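Local coordinates for D-aminoacid aminotransferase-like PLP-dependent enzyme (Haemophilus somnus, PDB 3CEB), which probably works as a pyridoxal-phosphate-dependent enzyme of the class IV aminotransferase family, putatively a 4-amino-4-deoxychorismate lyase, at residues P6-I11 with R65-Y70; K48-H53 with Y75-F80; Y23-Y28 with P43-K48; T158-L163 with R186-M191. All coordinates share one frame; numbering follows the deposited sequence.

How the interactions relate
From the N terminus, strand 7-14 enters first, and interaction 1 closes a long loop by pairing 6-11 with 65-70. Nested within that loop, interaction 3 joins helix 21-35 (23-28) to the start of helix 46-51 (43-48). Interaction 2 takes up the same helix at the shared Lys48 and sets 48-53 on 75-80 of strand 75-82; because it opens inside interaction 1 and closes beyond it, the two cross. Strands 63-70 and 75-82 are neighbours in one sheet. Interaction 4 follows in series, bringing helix 158-165 to the end of strand 185-188; it meets interaction 3 through Thr158 against His24 and Arg27, and interaction 1 through Ala190 against Thr10.

Interaction 1: residues P6-I11 with R65-Y70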
# COMPACT_ATOMS: atom_id res chain seq x y z
N PRO A 6 1.98 6.97 -14.62
CA PRO A 6 0.66 6.73 -14.04
C PRO A 6 0.59 5.67 -12.97
O PRO A 6 -0.47 5.41 -12.43
CB PRO A 6 -0.12 6.26 -15.24
CG PRO A 6 0.91 5.47 -16.00
CD PRO A 6 2.19 6.21 -15.85
N LEU A 7 1.72 5.08 -12.65
CA LEU A 7 1.80 4.10 -11.58
C LEU A 7 3.01 4.40 -10.66
O LEU A 7 3.95 5.08 -11.06
CB LEU A 7 1.98 2.70 -12.19
CG LEU A 7 0.91 2.16 -13.12
CD1 LEU A 7 1.39 0.95 -13.92
CD2 LEU A 7 -0.30 1.81 -12.31
N PHE A 8 2.99 3.88 -9.44
CA PHE A 8 4.17 3.98 -8.56
C PHE A 8 4.28 2.88 -7.49
O PHE A 8 3.36 2.08 -7.29
CB PHE A 8 4.21 5.33 -7.88
CG PHE A 8 3.13 5.55 -6.86
CD1 PHE A 8 1.87 5.87 -7.24
CD2 PHE A 8 3.42 5.50 -5.49
CE1 PHE A 8 0.88 6.13 -6.28
CE2 PHE A 8 2.44 5.76 -4.54
CZ PHE A 8 1.18 6.05 -4.93
N GLU A 9 5.45 2.85 -6.86
CA GLU A 9 5.76 1.93 -5.77
C GLU A 9 6.37 2.77 -4.65
O GLU A 9 7.12 3.71 -4.91
CB GLU A 9 6.74 0.84 -6.23
CG GLU A 9 6.11 -0.23 -7.13
CD GLU A 9 5.16 -1.18 -6.38
OE1 GLU A 9 5.40 -1.41 -5.18
OE2 GLU A 9 4.17 -1.66 -6.98
N THR A 10 6.04 2.47 -3.40
CA THR A 10 6.63 3.17 -2.27
C THR A 10 7.39 2.14 -1.46
O THR A 10 6.81 1.19 -0.95
CB THR A 10 5.54 3.81 -1.43
OG1 THR A 10 4.80 4.68 -2.27
CG2 THR A 10 6.09 4.63 -0.29
N ILE A 11 8.70 2.35 -1.36
CA ILE A 11 9.58 1.43 -0.69
C ILE A 11 10.17 2.02 0.57
O ILE A 11 10.59 3.18 0.62
CB ILE A 11 10.70 1.03 -1.64
CG1 ILE A 11 10.09 0.34 -2.89
CG2 ILE A 11 11.74 0.16 -0.90
CD1 ILE A 11 10.95 0.45 -4.12
N ARG A 65 11.56 7.00 2.90
CA ARG A 65 10.52 6.62 1.99
C ARG A 65 11.02 6.85 0.58
O ARG A 65 11.41 7.95 0.22
CB ARG A 65 9.29 7.46 2.24
CG ARG A 65 8.18 7.28 1.22
CD ARG A 65 6.84 7.83 1.73
NE ARG A 65 6.93 9.27 1.92
CZ ARG A 65 6.72 10.13 0.94
NH1 ARG A 65 6.37 9.68 -0.25
NH2 ARG A 65 6.83 11.46 1.12
N CYS A 66 11.09 5.78 -0.19
CA CYS A 66 11.49 5.87 -1.59
C CYS A 66 10.31 5.59 -2.47
O CYS A 66 9.67 4.55 -2.36
CB CYS A 66 12.56 4.84 -1.95
SG CYS A 66 14.10 5.01 -1.07
N ARG A 67 10.03 6.53 -3.35
CA ARG A 67 8.95 6.40 -4.26
C ARG A 67 9.49 6.28 -5.67
O ARG A 67 10.30 7.13 -6.11
CB ARG A 67 8.10 7.63 -4.16
CG ARG A 67 6.82 7.53 -4.93
CD ARG A 67 6.07 8.86 -4.87
NE ARG A 67 5.09 8.96 -5.94
CZ ARG A 67 3.80 9.13 -5.73
NH1 ARG A 67 3.35 9.24 -4.49
NH2 ARG A 67 2.96 9.25 -6.73
N ILE A 68 9.07 5.24 -6.38
CA ILE A 68 9.43 5.09 -7.75
C ILE A 68 8.18 5.21 -8.61
O ILE A 68 7.33 4.33 -8.58
CB ILE A 68 10.10 3.75 -8.06
CG1 ILE A 68 11.39 3.59 -7.24
CG2 ILE A 68 10.41 3.68 -9.57
CD1 ILE A 68 12.08 2.20 -7.37
N ASP A 69 8.05 6.32 -9.34
CA ASP A 69 6.96 6.46 -10.27
C ASP A 69 7.45 5.90 -11.61
O ASP A 69 8.60 6.13 -11.99
CB ASP A 69 6.57 7.92 -10.44
CG ASP A 69 5.81 8.49 -9.26
OD1 ASP A 69 6.41 8.77 -8.20
OD2 ASP A 69 4.58 8.69 -9.41
N TYR A 70 6.63 5.16 -12.33
CA TYR A 70 7.08 4.61 -13.61
C TYR A 70 6.01 4.59 -14.69
O TYR A 70 4.82 4.78 -14.41
CB TYR A 70 7.61 3.19 -13.42
CG TYR A 70 6.58 2.26 -12.85
CD1 TYR A 70 6.32 2.22 -11.51
CD2 TYR A 70 5.88 1.40 -13.67
CE1 TYR A 70 5.35 1.34 -10.97
CE2 TYR A 70 4.91 0.51 -13.16
CZ TYR A 70 4.65 0.47 -11.83
OH TYR A 70 3.70 -0.42 -11.35
O HOH W 1 2.99 -0.24 -8.91
O HOH W 2 4.72 7.66 -1.62
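Phe8 and Arg67 form a stacked cation-pi contact between these strands: the guanidinium lies flat over one face of the ring, its CZ 3.7 Å from the ring centroid and the two planes only 6° apart. The ring stands where it can be covered because CG of Phe8 sits between the backbone N and the carbonyl carbon (chi1 69°), while the arginine chain runs extended from CG to NE. Asp69 fixes the rotation of the plate through a bidentate, side-on salt bridge with Arg67: NE reaches OD1 at 2.6 Å and NH2 reaches the syn lone pair of OD2. On the same side of the sheet, Thr10 CG2 rests against the bend of Arg65, 3.7 Å from its CG.

The other face holds a row of interlocking bumps. Leu7 presses its CB over the Tyr70 ring, toward the rim, 3.5 Å from CZ, and CD1 follows beside CE2. Farther along, the CD1 methyls of Ile11 and Ile68 touch at 3.9 Å where the two chains cross. Between these two patches rises Glu9, whose carboxylate is held by Arg27 and His24 of the overlying helix; a water accepts a hydrogen bond from the Tyr70 hydroxyl at 2.5 Å and donates to Glu9 OE2 and the Phe8 carbonyl.

Beneath the side chains, Glu9 with Ile68 and Ile11 with Cys66 exchange backbone bonds in both directions, and Tyr70 N donates to Leu7 O. This is regular antiparallel pairing of the two central strands in a four-stranded sheet, one face of which is packed by helix 21-35.

Interaction 2: residues K48-H53 with Y75-F80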
# COMPACT_ATOMS: atom_id res chain seq x y z
N LYS A 48 18.05 -3.10 -7.83
CA LYS A 48 19.28 -2.45 -8.34
C LYS A 48 19.21 -0.91 -8.31
O LYS A 48 20.20 -0.27 -8.02
CB LYS A 48 19.61 -2.90 -9.73
CG LYS A 48 20.02 -4.34 -9.84
CD LYS A 48 20.78 -4.64 -11.17
CE LYS A 48 21.01 -6.16 -11.35
NZ LYS A 48 21.81 -6.41 -12.57
N ILE A 49 18.03 -0.36 -8.59
CA ILE A 49 17.84 1.07 -8.60
C ILE A 49 18.10 1.64 -7.23
O ILE A 49 18.76 2.66 -7.07
CB ILE A 49 16.40 1.45 -9.04
CG1 ILE A 49 16.24 1.16 -10.53
CG2 ILE A 49 16.16 2.97 -8.82
CD1 ILE A 49 14.81 1.31 -11.07
N ILE A 50 17.61 0.95 -6.22
CA ILE A 50 17.73 1.41 -4.85
C ILE A 50 19.16 1.24 -4.36
O ILE A 50 19.79 2.18 -3.88
CB ILE A 50 16.79 0.58 -3.93
CG1 ILE A 50 15.33 0.85 -4.31
CG2 ILE A 50 17.04 0.88 -2.46
CD1 ILE A 50 14.99 2.29 -4.28
N ALA A 51 19.64 0.02 -4.49
CA ALA A 51 20.97 -0.36 -4.01
C ALA A 51 22.00 0.64 -4.45
O ALA A 51 22.90 0.97 -3.68
CB ALA A 51 21.38 -1.79 -4.46
N LYS A 52 21.88 1.11 -5.70
CA LYS A 52 22.94 1.99 -6.24
C LYS A 52 22.86 3.42 -5.67
O LYS A 52 23.77 4.21 -5.88
CB LYS A 52 23.07 1.94 -7.77
CG LYS A 52 21.95 2.45 -8.62
CD LYS A 52 22.31 2.07 -10.08
CE LYS A 52 21.18 2.35 -11.09
NZ LYS A 52 21.64 2.00 -12.47
N HIS A 53 21.81 3.72 -4.90
CA HIS A 53 21.80 4.97 -4.14
C HIS A 53 22.37 4.62 -2.78
O HIS A 53 21.68 4.47 -1.79
CB HIS A 53 20.40 5.59 -4.10
CG HIS A 53 19.95 6.08 -5.45
ND1 HIS A 53 19.51 5.22 -6.44
CD2 HIS A 53 19.90 7.33 -5.98
CE1 HIS A 53 19.23 5.92 -7.53
NE2 HIS A 53 19.46 7.20 -7.28
N TYR A 75 11.42 5.75 -15.31
CA TYR A 75 11.03 5.81 -13.91
C TYR A 75 11.66 7.07 -13.32
O TYR A 75 12.55 7.67 -13.93
CB TYR A 75 11.49 4.55 -13.15
CG TYR A 75 12.98 4.51 -12.95
CD1 TYR A 75 13.57 5.15 -11.86
CD2 TYR A 75 13.82 3.89 -13.88
CE1 TYR A 75 14.97 5.15 -11.66
CE2 TYR A 75 15.23 3.91 -13.73
CZ TYR A 75 15.80 4.53 -12.60
OH TYR A 75 17.18 4.53 -12.41
N VAL A 76 11.15 7.48 -12.18
CA VAL A 76 11.72 8.54 -11.38
C VAL A 76 11.74 8.02 -9.94
O VAL A 76 10.75 7.46 -9.40
CB VAL A 76 10.89 9.85 -11.49
CG1 VAL A 76 11.35 10.86 -10.47
CG2 VAL A 76 11.02 10.48 -12.88
N LEU A 77 12.90 8.18 -9.32
CA LEU A 77 13.08 7.85 -7.91
C LEU A 77 13.15 9.13 -7.18
O LEU A 77 13.79 10.04 -7.61
CB LEU A 77 14.37 7.10 -7.66
CG LEU A 77 14.79 6.95 -6.20
CD1 LEU A 77 13.84 6.02 -5.39
CD2 LEU A 77 16.19 6.40 -6.19
N GLN A 78 12.47 9.14 -6.05
CA GLN A 78 12.41 10.26 -5.12
C GLN A 78 12.50 9.75 -3.69
O GLN A 78 11.82 8.81 -3.32
CB GLN A 78 11.10 10.96 -5.25
CG GLN A 78 11.02 11.93 -6.38
CD GLN A 78 9.68 12.60 -6.41
OE1 GLN A 78 8.68 11.96 -6.73
NE2 GLN A 78 9.64 13.86 -6.04
N CYS A 79 13.32 10.38 -2.86
CA CYS A 79 13.48 9.88 -1.51
C CYS A 79 13.20 10.94 -0.53
O CYS A 79 13.63 12.05 -0.72
CB CYS A 79 14.92 9.44 -1.32
SG CYS A 79 15.53 8.48 -2.73
N PHE A 80 12.46 10.60 0.51
CA PHE A 80 12.15 11.58 1.57
C PHE A 80 12.43 10.99 2.94
O PHE A 80 12.30 9.78 3.13
CB PHE A 80 10.66 11.96 1.58
CG PHE A 80 10.11 12.33 0.26
CD1 PHE A 80 9.76 11.36 -0.64
CD2 PHE A 80 9.91 13.66 -0.06
CE1 PHE A 80 9.24 11.70 -1.87
CE2 PHE A 80 9.38 14.01 -1.28
CZ PHE A 80 9.05 13.05 -2.19
O HOH W 3 19.04 2.51 -13.25
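Leu77, Ile49 and Tyr75 bury most of the surface here, and each contributes through a methyl group or a ring face. Ile49 points from the helix at the strand and meets Tyr75 tip to tip. Its CD1 sits over the centre of the phenol ring, 3.7 Å from the centroid and 10° off the ring normal, a well-centred CH-pi contact. CG2 of the same isoleucine lies outside the rim, beside CE1 at 3.8 Å, so that CD1 alone of the two methyls sits on the face.

Leu77 lies next to them and divides its two methyls. CD2 rises over the middle of the His53 imidazole, 3.4 Å from the ring centroid, a second CH-pi contact. CD1 instead turns to Ile50, whose CD1 it meets at 4.1 Å, the two side chains crossing at about a right angle. The leucine CG is anti to its backbone N (chi1 168°), which carries the fork out toward the helix.

His53 is held in position for this by its own segment: ND1 donates to the Ile49 carbonyl at 2.7 Å, with the acceptor close to the ring plane, fixing how the imidazole is turned. Beside this patch, a water accepts from Lys52 NZ and also hydrogen-bonds the Tyr75 hydroxyl.

Helix 46-51 thus covers one face of strand 75-82, the last strand of its sheet within the chain. Leu77 also touches Cys66 and Ile68 on neighbouring strand 63-70, Phe44 meets Tyr75 edge-to-face, and Ile50 continues onto Leu56 and Phe57.

Interaction 3: residues Y23-Y28 with P43-K48; sequences YHQQRY and PFDLAK
Gln25 leaves its helix with CG anti to the backbone N (chi1 -177°) and then bends at chi2 (73°), which brings CD round to the 43-48 segment; Tyr28, one turn on, also has CG anti to N (chi1 163°) and reaches the same loop. The Gln25 amide bonds the backbone with both ends: NE2 donates to Phe44 O at 2.9 Å, nearly in line with that carbonyl, while OE1 accepts from Leu46 N at 2.9 Å in its own amide plane. A water donating to OE1 and accepting from Ala47 N extends the grip by a residue. NE2 also hydrogen-bonds Glu29 OE2, in the same helix.

The Tyr28 hydroxyl accepts from Phe44 N at 3.0 Å. Leu46 lies between the two, its CB and CG 3.4 Å from Gln25 OE1; its CD2 lies over one face of the Tyr28 ring toward the rim. Pro43 CB adds a touch at Tyr28 CE2, 3.7 Å away.

Asp45 stands at the N-cap, OD1 accepting from Lys48 N at 3.2 Å from above its carboxylate plane. The arrangement is an N-capped helix start whose first-turn N-H, that of Leu46, is taken by Gln25 of helix 21-35.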
# COMPACT_ATOMS: atom_id res chain seq x y z
N TYR A 23 8.67 -8.14 -3.21
CA TYR A 23 7.20 -8.02 -3.26
C TYR A 23 6.86 -6.86 -4.13
O TYR A 23 5.87 -6.87 -4.89
CB TYR A 23 6.58 -7.87 -1.87
CG TYR A 23 6.60 -9.15 -1.09
CD1 TYR A 23 7.68 -9.49 -0.28
CD2 TYR A 23 5.56 -10.04 -1.19
CE1 TYR A 23 7.69 -10.69 0.45
CE2 TYR A 23 5.58 -11.23 -0.48
CZ TYR A 23 6.65 -11.55 0.32
OH TYR A 23 6.62 -12.76 1.01
N HIS A 24 7.73 -5.87 -4.08
CA HIS A 24 7.53 -4.69 -4.86
C HIS A 24 7.81 -5.03 -6.31
O HIS A 24 7.08 -4.61 -7.21
CB HIS A 24 8.42 -3.56 -4.37
CG HIS A 24 7.95 -2.92 -3.09
ND1 HIS A 24 6.90 -2.03 -3.05
CD2 HIS A 24 8.43 -2.99 -1.82
CE1 HIS A 24 6.73 -1.61 -1.81
NE2 HIS A 24 7.63 -2.19 -1.04
N GLN A 25 8.86 -5.78 -6.55
CA GLN A 25 9.21 -6.16 -7.92
C GLN A 25 8.05 -6.95 -8.54
O GLN A 25 7.75 -6.75 -9.69
CB GLN A 25 10.50 -7.00 -7.97
CG GLN A 25 11.00 -7.39 -9.40
CD GLN A 25 11.59 -6.21 -10.14
OE1 GLN A 25 12.20 -5.32 -9.51
NE2 GLN A 25 11.39 -6.16 -11.49
N GLN A 26 7.40 -7.82 -7.76
CA GLN A 26 6.34 -8.68 -8.31
C GLN A 26 5.17 -7.86 -8.77
O GLN A 26 4.66 -8.10 -9.86
CB GLN A 26 5.76 -9.71 -7.33
CG GLN A 26 6.67 -10.78 -6.91
CD GLN A 26 5.93 -11.84 -6.04
OE1 GLN A 26 6.30 -12.09 -4.86
NE2 GLN A 26 4.87 -12.46 -6.62
N ARG A 27 4.74 -6.94 -7.90
CA ARG A 27 3.58 -6.09 -8.18
C ARG A 27 3.90 -5.20 -9.34
O ARG A 27 3.07 -4.98 -10.24
CB ARG A 27 3.17 -5.23 -6.98
CG ARG A 27 1.93 -4.41 -7.25
CD ARG A 27 1.35 -3.73 -6.07
NE ARG A 27 2.29 -2.78 -5.48
CZ ARG A 27 2.10 -2.15 -4.33
NH1 ARG A 27 0.97 -2.32 -3.64
NH2 ARG A 27 3.05 -1.33 -3.87
N TYR A 28 5.11 -4.69 -9.34
CA TYR A 28 5.56 -3.87 -10.44
C TYR A 28 5.38 -4.64 -11.77
O TYR A 28 4.80 -4.12 -12.71
CB TYR A 28 7.00 -3.38 -10.21
CG TYR A 28 7.75 -2.85 -11.41
CD1 TYR A 28 7.26 -1.79 -12.13
CD2 TYR A 28 8.97 -3.39 -11.78
CE1 TYR A 28 7.95 -1.31 -13.21
CE2 TYR A 28 9.66 -2.91 -12.84
CZ TYR A 28 9.15 -1.87 -13.57
OH TYR A 28 9.83 -1.35 -14.65
N PRO A 43 11.37 -4.96 -17.82
CA PRO A 43 11.19 -4.22 -16.58
C PRO A 43 12.46 -3.81 -15.84
O PRO A 43 13.46 -4.48 -15.89
CB PRO A 43 10.37 -5.17 -15.71
CG PRO A 43 10.26 -6.45 -16.46
CD PRO A 43 10.56 -6.17 -17.89
N PHE A 44 12.42 -2.67 -15.17
CA PHE A 44 13.53 -2.25 -14.34
C PHE A 44 13.74 -3.21 -13.19
O PHE A 44 12.82 -3.91 -12.75
CB PHE A 44 13.26 -0.83 -13.81
CG PHE A 44 13.34 0.22 -14.89
CD1 PHE A 44 14.54 0.51 -15.47
CD2 PHE A 44 12.21 0.80 -15.38
CE1 PHE A 44 14.62 1.41 -16.50
CE2 PHE A 44 12.28 1.72 -16.43
CZ PHE A 44 13.47 2.02 -16.99
N ASP A 45 14.96 -3.28 -12.70
CA ASP A 45 15.24 -4.09 -11.51
C ASP A 45 15.21 -3.11 -10.33
O ASP A 45 16.15 -2.36 -10.09
CB ASP A 45 16.57 -4.80 -11.68
CG ASP A 45 16.97 -5.63 -10.48
OD1 ASP A 45 16.49 -5.41 -9.33
OD2 ASP A 45 17.84 -6.49 -10.71
N LEU A 46 14.08 -3.08 -9.64
CA LEU A 46 13.88 -2.15 -8.54
C LEU A 46 14.95 -2.30 -7.45
O LEU A 46 15.35 -1.33 -6.85
CB LEU A 46 12.49 -2.35 -7.93
CG LEU A 46 11.24 -2.14 -8.82
CD1 LEU A 46 9.94 -2.12 -7.97
CD2 LEU A 46 11.39 -0.87 -9.66
N ALA A 47 15.40 -3.51 -7.17
CA ALA A 47 16.42 -3.68 -6.13
C ALA A 47 17.68 -2.95 -6.56
O ALA A 47 18.31 -2.26 -5.77
CB ALA A 47 16.72 -5.16 -5.86
N LYS A 48 18.05 -3.10 -7.83
CA LYS A 48 19.28 -2.45 -8.34
C LYS A 48 19.21 -0.91 -8.31
O LYS A 48 20.20 -0.27 -8.02
CB LYS A 48 19.61 -2.90 -9.73
CG LYS A 48 20.02 -4.34 -9.84
CD LYS A 48 20.78 -4.64 -11.17
CE LYS A 48 21.01 -6.16 -11.35
NZ LYS A 48 21.81 -6.41 -12.57
O HOH W 4 14.15 -6.16 -7.81

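Interaction 4: residues T158-L163 with R186-M191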
# COMPACT_ATOMS: atom_id res chain seq x y z
N THR A 158 1.85 -4.60 -0.78
CA THR A 158 3.05 -5.39 -0.67
C THR A 158 3.15 -5.80 0.80
O THR A 158 3.49 -6.92 1.10
CB THR A 158 4.33 -4.68 -1.17
OG1 THR A 158 4.50 -3.45 -0.48
CG2 THR A 158 4.27 -4.41 -2.67
N GLN A 159 2.79 -4.92 1.72
CA GLN A 159 2.98 -5.24 3.14
C GLN A 159 2.02 -6.37 3.51
O GLN A 159 2.35 -7.35 4.18
CB GLN A 159 2.70 -3.98 3.98
CG GLN A 159 2.93 -4.13 5.51
CD GLN A 159 4.38 -4.30 5.83
OE1 GLN A 159 4.81 -5.38 6.21
NE2 GLN A 159 5.16 -3.24 5.62
N ARG A 160 0.80 -6.21 3.03
CA ARG A 160 -0.24 -7.20 3.21
C ARG A 160 0.25 -8.54 2.65
O ARG A 160 0.13 -9.57 3.30
CB ARG A 160 -1.51 -6.74 2.48
CG ARG A 160 -2.65 -7.75 2.37
CD ARG A 160 -3.75 -7.19 1.47
NE ARG A 160 -4.98 -7.99 1.49
CZ ARG A 160 -5.16 -9.06 0.75
NH1 ARG A 160 -4.21 -9.49 -0.04
NH2 ARG A 160 -6.29 -9.72 0.84
N ALA A 161 0.84 -8.52 1.46
CA ALA A 161 1.33 -9.77 0.83
C ALA A 161 2.39 -10.49 1.71
O ALA A 161 2.38 -11.72 1.85
CB ALA A 161 1.85 -9.49 -0.57
N LYS A 162 3.28 -9.72 2.32
CA LYS A 162 4.38 -10.29 3.11
C LYS A 162 3.80 -10.83 4.39
O LYS A 162 4.22 -11.88 4.89
CB LYS A 162 5.48 -9.23 3.41
CG LYS A 162 6.57 -9.56 4.49
CD LYS A 162 7.74 -10.49 4.05
N LEU A 163 2.83 -10.12 4.93
CA LEU A 163 2.29 -10.52 6.21
C LEU A 163 1.50 -11.82 6.03
O LEU A 163 1.60 -12.76 6.85
CB LEU A 163 1.48 -9.38 6.85
CG LEU A 163 2.31 -8.20 7.39
CD1 LEU A 163 1.38 -7.16 7.81
CD2 LEU A 163 3.22 -8.55 8.55
N ARG A 186 -6.42 -1.34 12.40
CA ARG A 186 -5.15 -0.68 12.10
C ARG A 186 -4.87 -0.67 10.63
O ARG A 186 -5.47 -1.42 9.86
CB ARG A 186 -3.98 -1.35 12.80
CG ARG A 186 -3.89 -1.01 14.25
CD ARG A 186 -2.55 -1.47 14.77
NE ARG A 186 -2.63 -1.94 16.15
CZ ARG A 186 -1.62 -2.51 16.81
NH1 ARG A 186 -0.44 -2.64 16.20
NH2 ARG A 186 -1.79 -2.94 18.08
N LEU A 187 -3.97 0.21 10.22
CA LEU A 187 -3.51 0.21 8.88
C LEU A 187 -2.19 -0.48 8.62
O LEU A 187 -1.35 -0.52 9.44
CB LEU A 187 -3.63 1.59 8.25
CG LEU A 187 -2.64 2.71 8.39
CD1 LEU A 187 -1.32 2.38 7.88
CD2 LEU A 187 -3.18 3.82 7.65
N ILE A 188 -2.05 -1.07 7.46
CA ILE A 188 -0.75 -1.60 7.05
C ILE A 188 -0.40 -1.10 5.64
O ILE A 188 -1.26 -0.98 4.76
CB ILE A 188 -0.69 -3.16 7.04
CG1 ILE A 188 -1.80 -3.72 6.17
CG2 ILE A 188 -0.72 -3.77 8.43
CD1 ILE A 188 -1.61 -5.25 5.91
N ASN A 189 0.87 -0.76 5.43
CA ASN A 189 1.33 -0.49 4.08
C ASN A 189 2.84 -0.53 4.09
O ASN A 189 3.45 -0.94 5.11
CB ASN A 189 0.76 0.82 3.50
CG ASN A 189 1.19 2.05 4.29
OD1 ASN A 189 2.12 2.01 5.09
ND2 ASN A 189 0.51 3.15 4.04
N ALA A 190 3.46 -0.16 2.97
CA ALA A 190 4.94 -0.28 2.87
C ALA A 190 5.61 0.44 4.05
O ALA A 190 6.66 -0.03 4.55
CB ALA A 190 5.46 0.25 1.54
N MSE A 191 5.00 1.53 4.53
CA MSE A 191 5.61 2.38 5.58
C MSE A 191 5.11 2.05 6.97
O MSE A 191 5.58 2.63 7.92
CB MSE A 191 5.33 3.87 5.33
CG MSE A 191 5.72 4.39 3.95
SE MSE A 191 7.61 4.16 3.59
CE MSE A 191 8.35 5.21 5.01
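Gln159 and Asn189 share the one hydrogen bond across this contact, and its approach is unusual: NE2 donates to the Asn189 carbonyl oxygen at 2.9 Å from above the carbonyl plane, 41° out of it. The glutamine folds over that oxygen, with CG placed anti to the backbone N and CD turned by the bend at chi2 (69°). CB and CG both lie 3.3 Å from Asn189 O.

Beside this polar grip, Ile188 is the apolar wedge. Its CD1 slides against the helix backbone, 3.6 Å from Arg160 CA, and also meets CD1 of Leu163, tip to tip at 4.0 Å. The strand and helix axes stand almost perpendicular, at 97°. Ile188 touches Gln159, Arg160 and Leu163, about one turn of the helix. Arg160 itself leads away to the Pro150 carbonyl.

After the strand, Asn189 makes an Asx turn: OD1 accepts from the nitrogen of Met191, a selenomethionine here, at 3.0 Å, and from Asn192 ND2. ND2 meanwhile donates to Ile136 O. The turn carries Ala190 round next to the first helix residues.

Three donors then converge on the phosphate of the pyridoxal-bearing residue at position 103: Thr158 OG1, Gln159 N and Ala190 N bind three of its oxygens, OP2, OP3 and OP1. With the N-terminal end of a helix facing the phosphate, the helix dipole would be expected to favour its negative charge, and the Gln159-Asn189 bond ties together the two segments that supply these donors.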